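Local coordinates for protein LbaCas13a H328A (C2c2) (Lachnospiraceae bacterium NK4A179, PDB 5WLH) that binds a pre-crRNA guide and, as a CRISPR-Cas13a enzyme, is an RNA-targeting nuclease, probably cleaving RNA once a matching target pairs with the guide, at residues Pro676-Val681 against Met723-Tyr728; Phe682-Phe687 against Ala719-Phe724. One frame throughout, in Å; residues are numbered along the deposited sequence.

Contact 1: residues Pro676-Val681 against Met723-Tyr728; sequences PSFNKV and MFKEIY. With nucleotides of chain B.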
ATOM      1  N   PRO A 676       6.267  18.776  -1.059  1.00 26.48           N
ATOM      2  CA  PRO A 676       5.792  18.876   0.325  1.00 27.05           C
ATOM      3  C   PRO A 676       4.516  19.692   0.429  1.00 25.03           C
ATOM      4  O   PRO A 676       4.366  20.733  -0.221  1.00 29.03           O
ATOM      5  CB  PRO A 676       6.958  19.563   1.048  1.00 26.37           C
ATOM      6  CG  PRO A 676       8.144  19.161   0.291  1.00 25.10           C
ATOM      7  CD  PRO A 676       7.706  19.070  -1.167  1.00 28.41           C
ATOM      8  N   SER A 677       3.586  19.213   1.250  1.00 22.91           N
ATOM      9  CA  SER A 677       2.314  19.899   1.399  1.00 27.41           C
ATOM     10  C   SER A 677       2.544  21.254   2.048  1.00 26.86           C
ATOM     11  O   SER A 677       3.511  21.446   2.784  1.00 25.80           O
ATOM     12  CB  SER A 677       1.353  19.091   2.262  1.00 30.16           C
ATOM     13  OG  SER A 677       1.760  19.143   3.625  1.00 31.55           O
ATOM     14  N   PHE A 678       1.645  22.197   1.759  1.00 23.28           N
ATOM     15  CA  PHE A 678       1.720  23.496   2.422  1.00 21.89           C
ATOM     16  C   PHE A 678       1.779  23.311   3.929  1.00 25.33           C
ATOM     17  O   PHE A 678       2.593  23.945   4.611  1.00 24.48           O
ATOM     18  CB  PHE A 678       0.519  24.367   2.053  1.00 22.39           C
ATOM     19  CG  PHE A 678       0.417  25.623   2.887  1.00 24.18           C
ATOM     20  CD1 PHE A 678       1.256  26.697   2.636  1.00 28.17           C
ATOM     21  CD2 PHE A 678      -0.482  25.703   3.932  1.00 23.52           C
ATOM     22  CE1 PHE A 678       1.180  27.845   3.414  1.00 28.53           C
ATOM     23  CE2 PHE A 678      -0.568  26.838   4.703  1.00 28.07           C
ATOM     24  CZ  PHE A 678       0.273  27.906   4.446  1.00 27.60           C
ATOM     25  N   ASN A 679       0.949  22.403   4.453  1.00 25.84           N
ATOM     26  CA  ASN A 679       0.801  22.223   5.891  1.00 29.13           C
ATOM     27  C   ASN A 679       2.034  21.634   6.548  1.00 28.26           C
ATOM     28  O   ASN A 679       2.158  21.731   7.776  1.00 30.73           O
ATOM     29  CB  ASN A 679      -0.408  21.332   6.177  1.00 28.46           C
ATOM     30  CG  ASN A 679      -1.654  21.850   5.529  1.00 27.94           C
ATOM     31  OD1 ASN A 679      -1.758  21.863   4.304  1.00 27.45           O
ATOM     32  ND2 ASN A 679      -2.602  22.312   6.339  1.00 30.79           N
ATOM     33  N   LYS A 680       2.920  20.995   5.783  1.00 27.33           N
ATOM     34  CA  LYS A 680       4.195  20.540   6.325  1.00 27.04           C
ATOM     35  C   LYS A 680       5.270  21.610   6.233  1.00 31.35           C
ATOM     36  O   LYS A 680       6.134  21.689   7.115  1.00 30.43           O
ATOM     37  CB  LYS A 680       4.678  19.282   5.596  1.00 30.75           C
ATOM     38  CG  LYS A 680       3.772  18.063   5.790  1.00 37.15           C
ATOM     39  CD  LYS A 680       4.025  17.340   7.097  1.00 43.27           C
ATOM     40  CE  LYS A 680       3.375  15.942   7.111  1.00 42.61           C
ATOM     41  NZ  LYS A 680       3.886  14.959   6.075  1.00 41.86           N
ATOM     42  N   VAL A 681       5.228  22.436   5.186  1.00 28.90           N
ATOM     43  CA  VAL A 681       6.176  23.542   5.068  1.00 28.24           C
ATOM     44  C   VAL A 681       5.856  24.623   6.092  1.00 30.19           C
ATOM     45  O   VAL A 681       6.757  25.181   6.728  1.00 33.47           O
ATOM     46  CB  VAL A 681       6.159  24.099   3.631  1.00 27.70           C
ATOM     47  CG1 VAL A 681       7.080  25.313   3.513  1.00 28.46           C
ATOM     48  CG2 VAL A 681       6.607  23.025   2.643  1.00 29.57           C
ATOM     49  N   MET A 723      -5.096  31.760   3.029  1.00 26.80           N
ATOM     50  CA  MET A 723      -4.620  32.511   1.876  1.00 24.17           C
ATOM     51  C   MET A 723      -3.242  32.037   1.433  1.00 25.00           C
ATOM     52  O   MET A 723      -3.011  31.823   0.244  1.00 27.33           O
ATOM     53  CB  MET A 723      -4.598  34.011   2.177  1.00 28.48           C
ATOM     54  CG  MET A 723      -3.834  34.767   1.122  1.00 28.77           C
ATOM     55  SD  MET A 723      -4.058  36.549   1.286  1.00 37.21           S
ATOM     56  CE  MET A 723      -3.535  36.819   2.955  1.00 29.94           C
ATOM     57  N   PHE A 724      -2.308  31.857   2.380  1.00 25.22           N
ATOM     58  CA  PHE A 724      -0.988  31.347   2.018  1.00 22.83           C
ATOM     59  C   PHE A 724      -1.089  29.974   1.367  1.00 24.14           C
ATOM     60  O   PHE A 724      -0.369  29.678   0.405  1.00 23.10           O
ATOM     61  CB  PHE A 724      -0.089  31.250   3.250  1.00 25.26           C
ATOM     62  CG  PHE A 724       0.542  32.558   3.641  1.00 31.33           C
ATOM     63  CD1 PHE A 724       0.136  33.745   3.044  1.00 35.66           C
ATOM     64  CD2 PHE A 724       1.535  32.599   4.604  1.00 30.85           C
ATOM     65  CE1 PHE A 724       0.717  34.958   3.406  1.00 34.81           C
ATOM     66  CE2 PHE A 724       2.115  33.805   4.976  1.00 36.94           C
ATOM     67  CZ  PHE A 724       1.706  34.982   4.370  1.00 35.73           C
ATOM     68  N   LYS A 725      -1.987  29.130   1.875  1.00 26.08           N
ATOM     69  CA  LYS A 725      -2.142  27.799   1.297  1.00 25.84           C
ATOM     70  C   LYS A 725      -2.557  27.901  -0.165  1.00 25.31           C
ATOM     71  O   LYS A 725      -1.973  27.248  -1.040  1.00 24.38           O
ATOM     72  CB  LYS A 725      -3.168  26.990   2.097  1.00 24.72           C
ATOM     73  CG  LYS A 725      -3.236  25.506   1.662  1.00 24.80           C
ATOM     74  CD  LYS A 725      -4.393  25.250   0.679  1.00 22.79           C
ATOM     75  CE  LYS A 725      -5.745  25.300   1.381  1.00 24.32           C
ATOM     76  NZ  LYS A 725      -6.875  25.044   0.424  1.00 22.14           N
ATOM     77  N   GLU A 726      -3.554  28.743  -0.450  1.00 22.19           N
ATOM     78  CA  GLU A 726      -3.989  28.909  -1.827  1.00 22.48           C
ATOM     79  C   GLU A 726      -2.877  29.499  -2.681  1.00 22.57           C
ATOM     80  O   GLU A 726      -2.695  29.096  -3.834  1.00 21.84           O
ATOM     81  CB  GLU A 726      -5.248  29.768  -1.876  1.00 25.26           C
ATOM     82  CG  GLU A 726      -6.465  29.080  -1.284  1.00 24.99           C
ATOM     83  CD  GLU A 726      -6.926  27.889  -2.122  1.00 30.78           C
ATOM     84  OE1 GLU A 726      -7.041  26.784  -1.561  1.00 31.04           O
ATOM     85  OE2 GLU A 726      -7.188  28.060  -3.333  1.00 27.83           O
ATOM     86  N   ILE A 727      -2.101  30.431  -2.125  1.00 22.87           N
ATOM     87  CA  ILE A 727      -0.989  30.999  -2.886  1.00 21.81           C
ATOM     88  C   ILE A 727       0.069  29.945  -3.158  1.00 23.62           C
ATOM     89  O   ILE A 727       0.631  29.875  -4.259  1.00 25.74           O
ATOM     90  CB  ILE A 727      -0.382  32.195  -2.139  1.00 25.12           C
ATOM     91  CG1 ILE A 727      -1.412  33.324  -2.042  1.00 23.83           C
ATOM     92  CG2 ILE A 727       0.915  32.614  -2.824  1.00 24.59           C
ATOM     93  CD1 ILE A 727      -0.927  34.494  -1.204  1.00 25.42           C
ATOM     94  N   TYR A 728       0.365  29.122  -2.151  1.00 19.97           N
ATOM     95  CA  TYR A 728       1.389  28.096  -2.280  1.00 21.50           C
ATOM     96  C   TYR A 728       1.112  27.229  -3.495  1.00 20.89           C
ATOM     97  O   TYR A 728       1.971  27.053  -4.365  1.00 23.98           O
ATOM     98  CB  TYR A 728       1.418  27.255  -0.998  1.00 23.35           C
ATOM     99  CG  TYR A 728       2.477  26.179  -0.947  1.00 25.22           C
ATOM    100  CD1 TYR A 728       3.783  26.484  -0.619  1.00 24.85           C
ATOM    101  CD2 TYR A 728       2.161  24.850  -1.219  1.00 23.14           C
ATOM    102  CE1 TYR A 728       4.752  25.510  -0.564  1.00 25.38           C
ATOM    103  CE2 TYR A 728       3.127  23.868  -1.161  1.00 23.62           C
ATOM    104  CZ  TYR A 728       4.407  24.193  -0.834  1.00 26.03           C
ATOM    105  OH  TYR A 728       5.357  23.218  -0.778  1.00 28.64           O
TER
ATOM    106  P     A B  34      -1.107  18.345  -1.470  1.00 23.99           P
ATOM    107  OP1   A B  34      -1.695  18.580  -2.819  1.00 22.89           O
ATOM    108  OP2   A B  34       0.151  19.061  -1.045  1.00 22.85           O
ATOM    109  O5'   A B  34      -2.143  18.523  -0.286  1.00 23.50           O
ATOM    110  C5'   A B  34      -3.504  18.147  -0.437  1.00 27.32           C
ATOM    111  C4'   A B  34      -4.404  18.907   0.509  1.00 25.86           C
ATOM    112  O4'   A B  34      -4.271  18.380   1.863  1.00 27.28           O
ATOM    113  C3'   A B  34      -4.130  20.419   0.597  1.00 23.59           C
ATOM    114  O3'   A B  34      -5.362  21.125   0.644  1.00 24.00           O
ATOM    115  C2'   A B  34      -3.433  20.562   1.952  1.00 25.45           C
ATOM    116  O2'   A B  34      -3.596  21.822   2.570  1.00 26.17           O
ATOM    117  C1'   A B  34      -4.105  19.455   2.762  1.00 30.01           C
ATOM    118  N9    A B  34      -3.333  19.040   3.939  1.00 34.28           N
ATOM    119  C8    A B  34      -2.098  18.458   4.056  1.00 36.00           C
ATOM    120  N7    A B  34      -1.720  18.281   5.302  1.00 37.55           N
ATOM    121  C5    A B  34      -2.762  18.797   6.057  1.00 38.71           C
ATOM    122  C6    A B  34      -2.985  18.920   7.440  1.00 41.85           C
ATOM    123  N6    A B  34      -2.129  18.518   8.385  1.00 47.47           N
ATOM    124  N1    A B  34      -4.144  19.487   7.846  1.00 41.50           N
ATOM    125  C2    A B  34      -5.016  19.904   6.917  1.00 43.47           C
ATOM    126  N3    A B  34      -4.915  19.842   5.589  1.00 37.45           N
ATOM    127  C4    A B  34      -3.758  19.267   5.225  1.00 35.68           C
ATOM    128  P     G B  33       3.447  15.448   2.283  1.00 26.78           P
ATOM    129  OP1   G B  33       4.032  16.808   2.448  1.00 29.88           O
ATOM    130  OP2   G B  33       2.871  14.745   3.471  1.00 27.08           O
ATOM    131  O5'   G B  33       2.297  15.519   1.199  1.00 25.33           O
ATOM    132  C5'   G B  33       2.538  16.073  -0.085  1.00 20.70           C
ATOM    133  C4'   G B  33       1.365  15.811  -0.989  1.00 25.42           C
ATOM    134  O4'   G B  33       1.244  14.370  -1.221  1.00 25.96           O
ATOM    135  C3'   G B  33       0.015  16.258  -0.420  1.00 23.24           C
ATOM    136  O3'   G B  33      -0.786  16.782  -1.462  1.00 25.55           O
ATOM    137  C2'   G B  33      -0.601  14.945   0.043  1.00 24.70           C
ATOM    138  O2'   G B  33      -2.007  14.933   0.150  1.00 26.16           O
ATOM    139  C1'   G B  33      -0.100  14.004  -1.035  1.00 24.81           C
ATOM    140  N9    G B  33      -0.282  12.597  -0.657  1.00 26.95           N
ATOM    141  C8    G B  33      -0.995  11.664  -1.381  1.00 29.90           C
ATOM    142  N7    G B  33      -1.105  10.517  -0.759  1.00 26.47           N
ATOM    143  C5    G B  33      -0.475  10.724   0.455  1.00 27.79           C
ATOM    144  C6    G B  33      -0.289   9.837   1.536  1.00 31.96           C
ATOM    145  O6    G B  33      -0.648   8.656   1.638  1.00 35.48           O
ATOM    146  N1    G B  33       0.410  10.435   2.566  1.00 28.03           N
ATOM    147  C2    G B  33       0.882  11.724   2.567  1.00 28.34           C
ATOM    148  N2    G B  33       1.543  12.110   3.665  1.00 29.84           N
ATOM    149  N3    G B  33       0.717  12.565   1.568  1.00 26.84           N
ATOM    150  C4    G B  33       0.031  12.008   0.544  1.00 25.22           C
ATOM    151  P     U B  35      -6.278  21.279  -0.667  1.00 26.88           P
ATOM    152  OP1   U B  35      -5.799  20.382  -1.742  1.00 27.89           O
ATOM    153  OP2   U B  35      -6.363  22.707  -1.059  1.00 29.32           O
ATOM    154  O5'   U B  35      -7.687  20.812  -0.119  1.00 23.09           O
ATOM    155  C5'   U B  35      -8.881  21.097  -0.813  1.00 22.91           C
ATOM    156  C4'   U B  35     -10.050  20.633   0.005  1.00 24.40           C
ATOM    157  O4'   U B  35      -9.981  19.199   0.178  1.00 25.77           O
ATOM    158  C3'   U B  35     -10.074  21.171   1.422  1.00 23.58           C
ATOM    159  O3'   U B  35     -10.621  22.469   1.457  1.00 26.39           O
ATOM    160  C2'   U B  35     -10.904  20.134   2.165  1.00 24.15           C
ATOM    161  O2'   U B  35     -12.288  20.384   1.996  1.00 26.17           O
ATOM    162  C1'   U B  35     -10.531  18.838   1.423  1.00 25.19           C
ATOM    163  N1    U B  35      -9.523  18.061   2.176  1.00 24.76           N
ATOM    164  C2    U B  35     -10.015  17.254   3.176  1.00 27.72           C
ATOM    165  O2    U B  35     -11.203  17.145   3.417  1.00 28.28           O
ATOM    166  N3    U B  35      -9.068  16.560   3.870  1.00 28.35           N
ATOM    167  C4    U B  35      -7.703  16.613   3.688  1.00 29.69           C
ATOM    168  O4    U B  35      -6.992  15.930   4.427  1.00 26.59           O
ATOM    169  C5    U B  35      -7.265  17.479   2.641  1.00 25.20           C
ATOM    170  C6    U B  35      -8.171  18.162   1.930  1.00 23.61           C
TER
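Tyr-728 OH donates to Pro-676 O over 2.7 Å, approaching 28° out of the carbonyl plane. The far side of that same peptide is the Ser-677 N-H, which points almost straight at G33 of chain B, its N 2.7 Å from OP1; the tyrosine thus probably helps, from the second shell, to position a group that holds the RNA backbone. Its CG lies anti to the backbone N (chi1 -177°), directed toward the start of helix 678-681, and Phe-678 CA lies over one face of the ring, offset toward the rim. A phenylalanine here would probably leave the Pro-676 carbonyl without its donor and the RNA-binding peptide freer to tilt. The Phe-678 ring lies on the long helix itself: Lys-725 CA sits 3.6 Å above its centre, and Phe-724 CB and Tyr-728 CB approach it obliquely. Beyond that ring the Lys-725 chain bends at chi2 and chi3; its NZ forms a salt bridge with Glu-726 OE1 (2.6 Å) and donates to U35 of chain B OP2 (2.8 Å), while Tyr-665 takes the other carboxylate oxygen. Asn-679 lays its carboxamide against the A34 base of chain B, and its OD1 accepts from that nucleotide's O2' at 2.5 Å. Lys-680 NZ adds a bond to OP2 of G33 of chain B. With Ser-677 as N-cap, its OG accepting from Lys-680 N, this is a phosphate bound at a capped helix N terminus, here within the guide-RNA site.

Contact 2: residues Phe682-Phe687 against Ala719-Phe724; sequences FVRKNF and ALYYMF. With nucleotides of chain B.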
ATOM      1  N   PHE A 682       4.574  24.926   6.272  1.00 26.67           N
ATOM      2  CA  PHE A 682       4.093  25.913   7.238  1.00 27.55           C
ATOM      3  C   PHE A 682       3.225  25.157   8.236  1.00 28.18           C
ATOM      4  O   PHE A 682       2.019  24.981   8.035  1.00 26.62           O
ATOM      5  CB  PHE A 682       3.336  27.037   6.543  1.00 28.30           C
ATOM      6  CG  PHE A 682       4.222  27.925   5.742  1.00 32.31           C
ATOM      7  CD1 PHE A 682       4.854  29.013   6.333  1.00 35.99           C
ATOM      8  CD2 PHE A 682       4.480  27.646   4.416  1.00 29.89           C
ATOM      9  CE1 PHE A 682       5.700  29.822   5.597  1.00 36.36           C
ATOM     10  CE2 PHE A 682       5.319  28.457   3.671  1.00 32.19           C
ATOM     11  CZ  PHE A 682       5.935  29.541   4.264  1.00 34.42           C
ATOM     12  N   VAL A 683       3.858  24.680   9.307  1.00 28.11           N
ATOM     13  CA  VAL A 683       3.135  23.938  10.331  1.00 30.34           C
ATOM     14  C   VAL A 683       2.178  24.881  11.039  1.00 30.17           C
ATOM     15  O   VAL A 683       2.580  25.959  11.496  1.00 35.87           O
ATOM     16  CB  VAL A 683       4.121  23.292  11.312  1.00 30.78           C
ATOM     17  CG1 VAL A 683       3.368  22.621  12.436  1.00 31.08           C
ATOM     18  CG2 VAL A 683       5.011  22.302  10.582  1.00 32.82           C
ATOM     19  N   ARG A 684       0.901  24.492  11.120  1.00 27.54           N
ATOM     20  CA  ARG A 684      -0.102  25.411  11.653  1.00 29.28           C
ATOM     21  C   ARG A 684       0.260  25.872  13.060  1.00 33.83           C
ATOM     22  O   ARG A 684       0.173  27.068  13.369  1.00 31.43           O
ATOM     23  CB  ARG A 684      -1.485  24.769  11.647  1.00 29.55           C
ATOM     24  CG  ARG A 684      -2.589  25.696  12.123  1.00 28.58           C
ATOM     25  CD  ARG A 684      -2.492  27.100  11.495  1.00 29.55           C
ATOM     26  NE  ARG A 684      -3.583  27.939  11.971  1.00 31.58           N
ATOM     27  CZ  ARG A 684      -3.534  28.654  13.093  1.00 36.60           C
ATOM     28  NH1 ARG A 684      -2.446  28.634  13.850  1.00 36.26           N
ATOM     29  NH2 ARG A 684      -4.578  29.380  13.464  1.00 45.42           N
ATOM     30  N   LYS A 685       0.687  24.945  13.918  1.00 32.42           N
ATOM     31  CA  LYS A 685       1.004  25.323  15.292  1.00 34.56           C
ATOM     32  C   LYS A 685       2.080  26.404  15.354  1.00 34.01           C
ATOM     33  O   LYS A 685       2.034  27.270  16.232  1.00 39.42           O
ATOM     34  CB  LYS A 685       1.432  24.086  16.083  1.00 35.83           C
ATOM     35  CG  LYS A 685       2.196  24.399  17.356  1.00 41.17           C
ATOM     36  CD  LYS A 685       2.890  23.163  17.916  1.00 42.12           C
ATOM     37  CE  LYS A 685       3.638  23.507  19.202  1.00 43.19           C
ATOM     38  NZ  LYS A 685       2.797  24.334  20.116  1.00 43.89           N
ATOM     39  N   ASN A 686       3.041  26.390  14.431  1.00 36.55           N
ATOM     40  CA  ASN A 686       4.136  27.358  14.437  1.00 37.27           C
ATOM     41  C   ASN A 686       3.838  28.614  13.620  1.00 36.61           C
ATOM     42  O   ASN A 686       4.648  29.548  13.637  1.00 37.69           O
ATOM     43  CB  ASN A 686       5.420  26.719  13.908  1.00 32.37           C
ATOM     44  CG  ASN A 686       5.778  25.446  14.634  1.00 40.11           C
ATOM     45  OD1 ASN A 686       5.393  25.254  15.792  1.00 40.45           O
ATOM     46  ND2 ASN A 686       6.537  24.570  13.965  1.00 36.29           N
ATOM     47  N   PHE A 687       2.696  28.654  12.933  1.00 32.72           N
ATOM     48  CA  PHE A 687       2.429  29.711  11.954  1.00 29.57           C
ATOM     49  C   PHE A 687       2.391  31.111  12.566  1.00 33.65           C
ATOM     50  O   PHE A 687       3.063  32.006  12.028  1.00 36.74           O
ATOM     51  CB  PHE A 687       1.127  29.375  11.216  1.00 30.87           C
ATOM     52  CG  PHE A 687       0.844  30.256  10.035  1.00 28.05           C
ATOM     53  CD1 PHE A 687       1.699  30.274   8.948  1.00 29.88           C
ATOM     54  CD2 PHE A 687      -0.297  31.043  10.005  1.00 25.64           C
ATOM     55  CE1 PHE A 687       1.432  31.077   7.862  1.00 33.87           C
ATOM     56  CE2 PHE A 687      -0.567  31.856   8.909  1.00 23.20           C
ATOM     57  CZ  PHE A 687       0.300  31.863   7.845  1.00 27.23           C
ATOM     58  N   ALA A 719      -7.107  33.110   8.634  1.00 29.84           N
ATOM     59  CA  ALA A 719      -7.264  33.682   7.301  1.00 28.38           C
ATOM     60  C   ALA A 719      -5.947  33.659   6.542  1.00 27.82           C
ATOM     61  O   ALA A 719      -5.896  33.270   5.368  1.00 26.72           O
ATOM     62  CB  ALA A 719      -7.799  35.114   7.407  1.00 28.59           C
ATOM     63  N   LEU A 720      -4.870  34.084   7.196  1.00 24.76           N
ATOM     64  CA  LEU A 720      -3.566  34.099   6.545  1.00 25.89           C
ATOM     65  C   LEU A 720      -3.136  32.690   6.164  1.00 29.41           C
ATOM     66  O   LEU A 720      -2.562  32.476   5.089  1.00 24.24           O
ATOM     67  CB  LEU A 720      -2.536  34.737   7.473  1.00 29.60           C
ATOM     68  CG  LEU A 720      -1.230  35.202   6.833  1.00 33.65           C
ATOM     69  CD1 LEU A 720      -1.480  36.359   5.887  1.00 35.99           C
ATOM     70  CD2 LEU A 720      -0.227  35.589   7.905  1.00 35.74           C
ATOM     71  N   TYR A 721      -3.415  31.718   7.034  1.00 25.27           N
ATOM     72  CA  TYR A 721      -3.061  30.330   6.747  1.00 24.91           C
ATOM     73  C   TYR A 721      -3.746  29.836   5.480  1.00 25.43           C
ATOM     74  O   TYR A 721      -3.120  29.178   4.636  1.00 29.01           O
ATOM     75  CB  TYR A 721      -3.453  29.447   7.930  1.00 23.98           C
ATOM     76  CG  TYR A 721      -2.696  28.141   7.955  1.00 23.74           C
ATOM     77  CD1 TYR A 721      -1.333  28.123   8.149  1.00 23.91           C
ATOM     78  CD2 TYR A 721      -3.353  26.924   7.754  1.00 28.23           C
ATOM     79  CE1 TYR A 721      -0.632  26.934   8.191  1.00 28.47           C
ATOM     80  CE2 TYR A 721      -2.663  25.737   7.792  1.00 24.52           C
ATOM     81  CZ  TYR A 721      -1.304  25.742   8.002  1.00 26.20           C
ATOM     82  OH  TYR A 721      -0.598  24.563   8.035  1.00 26.15           O
ATOM     83  N   TYR A 722      -5.040  30.118   5.351  1.00 25.15           N
ATOM     84  CA  TYR A 722      -5.776  29.706   4.159  1.00 26.27           C
ATOM     85  C   TYR A 722      -5.261  30.438   2.931  1.00 27.16           C
ATOM     86  O   TYR A 722      -5.002  29.822   1.895  1.00 24.60           O
ATOM     87  CB  TYR A 722      -7.279  29.947   4.325  1.00 26.51           C
ATOM     88  CG  TYR A 722      -8.019  29.571   3.058  1.00 30.02           C
ATOM     89  CD1 TYR A 722      -8.226  28.236   2.726  1.00 26.77           C
ATOM     90  CD2 TYR A 722      -8.450  30.539   2.161  1.00 26.67           C
ATOM     91  CE1 TYR A 722      -8.874  27.878   1.558  1.00 26.94           C
ATOM     92  CE2 TYR A 722      -9.094  30.193   0.982  1.00 27.31           C
ATOM     93  CZ  TYR A 722      -9.304  28.854   0.688  1.00 30.57           C
ATOM     94  OH  TYR A 722      -9.942  28.502  -0.477  1.00 26.78           O
ATOM     95  N   MET A 723      -5.096  31.760   3.029  1.00 26.80           N
ATOM     96  CA  MET A 723      -4.620  32.511   1.876  1.00 24.17           C
ATOM     97  C   MET A 723      -3.242  32.037   1.433  1.00 25.00           C
ATOM     98  O   MET A 723      -3.011  31.823   0.244  1.00 27.33           O
ATOM     99  CB  MET A 723      -4.598  34.011   2.177  1.00 28.48           C
ATOM    100  CG  MET A 723      -3.834  34.767   1.122  1.00 28.77           C
ATOM    101  SD  MET A 723      -4.058  36.549   1.286  1.00 37.21           S
ATOM    102  CE  MET A 723      -3.535  36.819   2.955  1.00 29.94           C
ATOM    103  N   PHE A 724      -2.308  31.857   2.380  1.00 25.22           N
ATOM    104  CA  PHE A 724      -0.988  31.347   2.018  1.00 22.83           C
ATOM    105  C   PHE A 724      -1.089  29.974   1.367  1.00 24.14           C
ATOM    106  O   PHE A 724      -0.369  29.678   0.405  1.00 23.10           O
ATOM    107  CB  PHE A 724      -0.089  31.250   3.250  1.00 25.26           C
ATOM    108  CG  PHE A 724       0.542  32.558   3.641  1.00 31.33           C
ATOM    109  CD1 PHE A 724       0.136  33.745   3.044  1.00 35.66           C
ATOM    110  CD2 PHE A 724       1.535  32.599   4.604  1.00 30.85           C
ATOM    111  CE1 PHE A 724       0.717  34.958   3.406  1.00 34.81           C
ATOM    112  CE2 PHE A 724       2.115  33.805   4.976  1.00 36.94           C
ATOM    113  CZ  PHE A 724       1.706  34.982   4.370  1.00 35.73           C
TER
ATOM    114  P     U B  42       6.614  20.654  14.647  1.00 38.28           P
ATOM    115  OP1   U B  42       7.180  21.968  15.058  1.00 41.26           O
ATOM    116  OP2   U B  42       6.354  20.382  13.215  1.00 37.58           O
ATOM    117  O5'   U B  42       7.592  19.514  15.168  1.00 40.87           O
ATOM    118  C5'   U B  42       8.192  19.579  16.454  1.00 42.86           C
ATOM    119  C4'   U B  42       8.952  18.310  16.732  1.00 46.13           C
ATOM    120  O4'   U B  42       8.029  17.188  16.671  1.00 43.53           O
ATOM    121  C3'   U B  42      10.029  17.956  15.711  1.00 51.85           C
ATOM    122  O3'   U B  42      11.262  18.629  15.928  1.00 57.87           O
ATOM    123  C2'   U B  42      10.121  16.441  15.833  1.00 50.46           C
ATOM    124  O2'   U B  42      10.870  16.073  16.980  1.00 54.72           O
ATOM    125  C1'   U B  42       8.662  16.072  16.078  1.00 48.03           C
ATOM    126  N1    U B  42       7.950  15.721  14.826  1.00 49.78           N
ATOM    127  C2    U B  42       8.183  14.465  14.289  1.00 53.17           C
ATOM    128  O2    U B  42       8.942  13.666  14.802  1.00 58.27           O
ATOM    129  N3    U B  42       7.499  14.170  13.135  1.00 50.58           N
ATOM    130  C4    U B  42       6.618  14.995  12.470  1.00 51.44           C
ATOM    131  O4    U B  42       6.072  14.600  11.440  1.00 50.95           O
ATOM    132  C5    U B  42       6.427  16.277  13.085  1.00 51.30           C
ATOM    133  C6    U B  42       7.080  16.587  14.212  1.00 50.15           C
ATOM    134  P     C B  41       1.669  18.983  11.903  1.00 34.86           P
ATOM    135  OP1   C B  41       0.584  19.997  11.819  1.00 34.15           O
ATOM    136  OP2   C B  41       2.518  18.706  10.727  1.00 40.10           O
ATOM    137  O5'   C B  41       2.688  19.295  13.095  1.00 34.05           O
ATOM    138  C5'   C B  41       2.255  19.916  14.302  1.00 37.19           C
ATOM    139  C4'   C B  41       3.023  19.424  15.513  1.00 35.63           C
ATOM    140  O4'   C B  41       2.549  18.105  15.891  1.00 36.38           O
ATOM    141  C3'   C B  41       4.525  19.238  15.356  1.00 36.89           C
ATOM    142  O3'   C B  41       5.258  20.445  15.475  1.00 33.02           O
ATOM    143  C2'   C B  41       4.848  18.250  16.467  1.00 38.44           C
ATOM    144  O2'   C B  41       4.892  18.921  17.716  1.00 38.61           O
ATOM    145  C1'   C B  41       3.606  17.360  16.453  1.00 37.90           C
ATOM    146  N1    C B  41       3.797  16.131  15.658  1.00 40.16           N
ATOM    147  C2    C B  41       4.579  15.112  16.204  1.00 38.61           C
ATOM    148  O2    C B  41       5.072  15.305  17.320  1.00 40.44           O
ATOM    149  N3    C B  41       4.769  13.966  15.507  1.00 37.78           N
ATOM    150  C4    C B  41       4.196  13.820  14.305  1.00 40.53           C
ATOM    151  N4    C B  41       4.395  12.676  13.631  1.00 39.01           N
ATOM    152  C5    C B  41       3.390  14.849  13.729  1.00 42.24           C
ATOM    153  C6    C B  41       3.215  15.977  14.434  1.00 40.34           C
TER
HETATM  154  O   HOH W   1       0.370  22.092   9.957  1.00 30.34           O
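Phe-687 is wedged against the helix with Tyr-721 over one face and Leu-720 and Phe-724 around its rim, and this is the tight half of the contact. The pair with Tyr-721 is edge-to-face: Tyr-721 CD1 stands 3.5 Å above the centre of the phenylalanine ring, the planes 73° apart. Phe-724 CD2 comes in at the edge, 3.5 Å from Phe-687 CZ, and Leu-720 CB lies near the same plane. Phe-687 CG is anti to its backbone N (chi1 -171°), which carries it from the loop toward the helix. Together Phe-687, Tyr-721 and Phe-724 form an aromatic cluster that seats the loop between helices 678-681 and 687-692 on helix 709-732, with Phe-854 of helix 843-861 meeting Phe-724 edge-to-face from outside. Toward the RNA the packing gives way to polar, partly hydrated contacts. Tyr-721 OH donates to Phe-682 O at 2.7 Å, nearly along the C=O axis, and Phe-682 O lies at the edge of the tyrosine ring, in its plane. A water bridges that hydroxyl, the Arg-684 N-H and C41 of chain B: it accepts from Arg-684 N at 2.7 Å and donates to both OP1 of that nucleotide and, more distantly, Tyr-721 OH. Arg-684 bends at chi2 to lay CD over the centre of the tyrosine ring, 3.6 Å from the centroid, while its NH2 hydrogen-bonds to Asn-718 OD1; any cation-pi attraction is weak. Farther out, Asn-686 ND2 donates almost straight to U42 of chain B OP1 at 2.9 Å, and the methyls of Val-683 brush the backbone of C41 and U42 of chain B.

Read from the N terminus, residues 676-681 hold a short helix, 678-681, capped by Ser-677, and 682-687 the loop that leads into helix 687-692; a longer excursion follows before the chain returns along helix 709-732. Contact 2 closes the inner loop, with 31 residues between its segments, and contact 1 the outer one, with 41, so the two nest as the chain doubles back. Both use helix 709-732 and share Met-723 and Phe-724, and their centres lie 8 Å apart. Phe-678 and Asn-679 of contact 1 pack against Tyr-721 of contact 2. Helix 843-861 touches both, while the bound RNA runs past each, nucleotides 33-35 of chain B at contact 1 and 41-42 of chain B at contact 2.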